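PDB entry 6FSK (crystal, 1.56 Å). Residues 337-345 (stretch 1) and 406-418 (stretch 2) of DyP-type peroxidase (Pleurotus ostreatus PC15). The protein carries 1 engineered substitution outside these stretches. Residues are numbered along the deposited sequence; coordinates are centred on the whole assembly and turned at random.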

# COMPACT_ATOMS: atom_id res chain seq x y z
N ASN A 337 11.95 -7.30 14.44
CA ASN A 337 12.51 -7.30 15.80
C ASN A 337 13.01 -5.96 16.27
O ASN A 337 13.21 -5.75 17.49
CB ASN A 337 13.67 -8.24 15.89
CG ASN A 337 13.30 -9.63 15.98
OD1 ASN A 337 12.17 -9.97 15.97
ND2 ASN A 337 14.33 -10.50 16.20
N ASP A 338 13.14 -4.98 15.37
CA ASP A 338 13.53 -3.67 15.90
C ASP A 338 12.57 -3.23 17.01
O ASP A 338 13.01 -2.62 18.03
CB ASP A 338 13.56 -2.62 14.82
CG ASP A 338 14.70 -2.75 13.86
OD1 ASP A 338 15.58 -3.62 13.98
OD2 ASP A 338 14.70 -1.89 12.91
N LEU A 339 11.24 -3.47 16.81
CA LEU A 339 10.26 -3.16 17.83
C LEU A 339 9.81 -4.37 18.64
O LEU A 339 9.45 -4.18 19.82
CB LEU A 339 9.05 -2.40 17.32
CG LEU A 339 9.33 -1.08 16.58
CD1 LEU A 339 8.08 -0.42 16.07
CD2 LEU A 339 10.10 -0.10 17.43
N GLU A 340 9.83 -5.55 18.00
CA GLU A 340 9.24 -6.75 18.65
C GLU A 340 10.21 -7.41 19.55
O GLU A 340 9.77 -8.12 20.50
CB GLU A 340 8.72 -7.74 17.64
CG GLU A 340 7.58 -7.23 16.80
CD GLU A 340 6.89 -8.36 15.99
OE1 GLU A 340 7.16 -9.55 16.34
OE2 GLU A 340 6.01 -8.11 15.11
N GLY A 341 11.49 -7.11 19.35
CA GLY A 341 12.52 -7.74 20.22
C GLY A 341 12.76 -6.85 21.41
O GLY A 341 12.15 -5.78 21.53
N PRO A 342 13.75 -7.20 22.28
CA PRO A 342 14.15 -6.30 23.34
C PRO A 342 14.71 -4.99 22.73
O PRO A 342 15.28 -5.04 21.65
CB PRO A 342 15.34 -7.05 24.00
CG PRO A 342 15.15 -8.47 23.63
CD PRO A 342 14.47 -8.49 22.29
N PRO A 343 14.56 -3.84 23.39
CA PRO A 343 14.03 -3.70 24.74
C PRO A 343 12.51 -3.56 24.80
O PRO A 343 11.91 -3.75 25.85
CB PRO A 343 14.63 -2.39 25.24
CG PRO A 343 14.93 -1.61 24.01
CD PRO A 343 15.30 -2.66 22.95
N LEU A 344 11.87 -3.15 23.71
CA LEU A 344 10.46 -2.80 23.80
C LEU A 344 9.52 -4.01 23.91
O LEU A 344 8.50 -3.89 24.54
CB LEU A 344 10.05 -1.97 22.58
CG LEU A 344 10.87 -0.68 22.37
CD1 LEU A 344 10.43 -0.00 21.04
CD2 LEU A 344 10.62 0.23 23.54
N LYS A 345 9.84 -5.09 23.22
CA LYS A 345 8.96 -6.27 23.06
C LYS A 345 7.53 -5.81 22.73
O LYS A 345 6.50 -6.15 23.40
CB LYS A 345 9.00 -7.11 24.35
CG LYS A 345 10.40 -7.54 24.75
CD LYS A 345 10.64 -9.02 24.47
CE LYS A 345 9.92 -9.90 25.49
NZ LYS A 345 10.50 -11.27 25.64
N PHE A 406 13.53 7.66 13.78
CA PHE A 406 12.98 6.31 13.93
C PHE A 406 13.85 5.27 13.20
O PHE A 406 14.19 5.53 12.03
CB PHE A 406 11.53 6.25 13.40
CG PHE A 406 10.93 4.89 13.53
CD1 PHE A 406 10.49 4.46 14.77
CD2 PHE A 406 10.96 3.96 12.52
CE1 PHE A 406 9.97 3.18 15.00
CE2 PHE A 406 10.52 2.66 12.70
CZ PHE A 406 10.00 2.26 13.95
N PRO A 407 14.25 4.14 13.81
CA PRO A 407 13.70 3.56 15.01
C PRO A 407 14.59 3.75 16.26
O PRO A 407 14.31 3.18 17.30
CB PRO A 407 13.74 2.07 14.69
CG PRO A 407 14.90 1.93 13.85
CD PRO A 407 14.92 3.15 12.96
N VAL A 408 15.58 4.61 16.16
CA VAL A 408 16.46 4.86 17.30
C VAL A 408 15.68 5.47 18.47
O VAL A 408 15.85 5.10 19.65
CB VAL A 408 17.71 5.72 16.88
CG1 VAL A 408 18.45 6.17 18.15
CG2 VAL A 408 18.61 4.90 15.97
N ASN A 409 14.84 6.45 18.17
CA ASN A 409 14.06 7.18 19.15
C ASN A 409 13.18 6.18 19.95
O ASN A 409 13.15 6.14 21.19
CB ASN A 409 13.25 8.31 18.51
CG ASN A 409 12.29 7.91 17.37
OD1 ASN A 409 12.21 6.77 16.95
ND2 ASN A 409 11.59 8.94 16.80
N ALA A 410 12.60 5.22 19.24
CA ALA A 410 11.68 4.28 19.87
C ALA A 410 12.40 3.39 20.82
O ALA A 410 11.88 3.19 21.96
CB ALA A 410 10.98 3.43 18.84
N VAL A 411 13.55 2.85 20.43
CA VAL A 411 14.22 1.91 21.33
C VAL A 411 14.98 2.60 22.47
O VAL A 411 15.07 2.06 23.57
CB VAL A 411 15.12 0.88 20.69
CG1 VAL A 411 14.31 -0.04 19.86
CG2 VAL A 411 16.25 1.53 19.87
N THR A 412 15.51 3.79 22.24
CA THR A 412 16.20 4.51 23.33
C THR A 412 15.21 5.14 24.29
O THR A 412 15.62 5.49 25.41
CB THR A 412 17.20 5.54 22.80
OG1 THR A 412 16.49 6.47 22.02
CG2 THR A 412 18.30 4.85 22.03
N SER A 413 13.90 5.14 23.97
CA SER A 413 12.85 5.54 24.93
C SER A 413 12.96 4.66 26.20
O SER A 413 12.63 5.15 27.26
CB SER A 413 11.44 5.44 24.35
OG SER A 413 11.08 4.08 24.24
N ALA A 414 13.40 3.40 26.06
CA ALA A 414 13.34 2.41 27.13
C ALA A 414 14.60 2.38 27.98
O ALA A 414 14.58 1.83 29.06
CB ALA A 414 13.07 1.03 26.54
N GLY A 415 15.69 2.99 27.51
CA GLY A 415 16.98 2.84 28.23
C GLY A 415 18.08 3.30 27.31
O GLY A 415 17.86 3.39 26.10
N PRO A 416 19.25 3.62 27.87
CA PRO A 416 20.33 4.07 27.00
C PRO A 416 20.93 2.88 26.28
O PRO A 416 21.07 1.82 26.82
CB PRO A 416 21.34 4.68 28.00
CG PRO A 416 21.15 3.81 29.25
CD PRO A 416 19.67 3.47 29.29
N ILE A 417 21.26 3.07 25.00
CA ILE A 417 21.86 2.09 24.17
C ILE A 417 23.08 2.79 23.51
O ILE A 417 22.94 3.51 22.50
CB ILE A 417 20.88 1.61 23.06
CG1 ILE A 417 19.65 0.99 23.70
CG2 ILE A 417 21.51 0.52 22.20
CD1 ILE A 417 18.49 0.70 22.72
N PRO A 418 24.28 2.65 24.13
CA PRO A 418 25.43 3.38 23.68
C PRO A 418 25.81 3.20 22.19
O PRO A 418 26.22 4.23 21.56
CB PRO A 418 26.53 2.89 24.61
CG PRO A 418 25.76 2.56 25.88
CD PRO A 418 24.46 2.00 25.44

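No hydrogen bond or salt bridge joins these two stretches; they meet through van der Waals packing of mostly apolar side chains on one another and on main-chain carbonyls, burying 394 Å² in all. The central feature is V411, a β-branched residue on the helix of stretch 2, whose side chain stands as a compact knob among D338, P343 and L344. Its CG1 lies 3.4 Å from the carbonyl O of D338 and 4.1 Å from CD1 of L344, while its CB is 4.2 Å from CG of P343. A short, branched side chain suits this place, since V411 presents its CG1 and CB to several neighbours while staying close to the helix.

L344 supplies the answering bump. Its CB points toward stretch 2, and in the m, t rotamer its two methyls settle over A410 and A414, whose side chains are single methyls: CD1 is 4.1 Å from CB of A410, and CD2 is 4.0 Å from CB of A414. The main chain is open to L344 here, and its CD2 lies 3.6 Å from O of A410. That oxygen is not left unpaired, since S413 OG donates to A410 O at 2.6 Å, a bond within stretch 2.

P343, preceded by a cis peptide bond, lays a rigid ring beside the same helix. Its CG sits 3.7 Å from O of V411, and its CB 4.0 Å from CB of A414; I417 touches the ring more loosely, CD1 to CG of P343 at 4.4 Å.

At the other end, L339 starts sideways but is long enough for its tip to reach across. CD2 meets CB of A410 at 3.9 Å, so A410 receives both leucines, and CD1 meets CZ of F406 at 3.9 Å, at the ring edge; F406 also starts sideways, and its long side chain brings this apolar edge nearer. Nearby, D338 OD2 rests 3.9 Å from CG of P407, a van der Waals contact; the buried carboxylate finds its hydrogen bonds elsewhere in the structure.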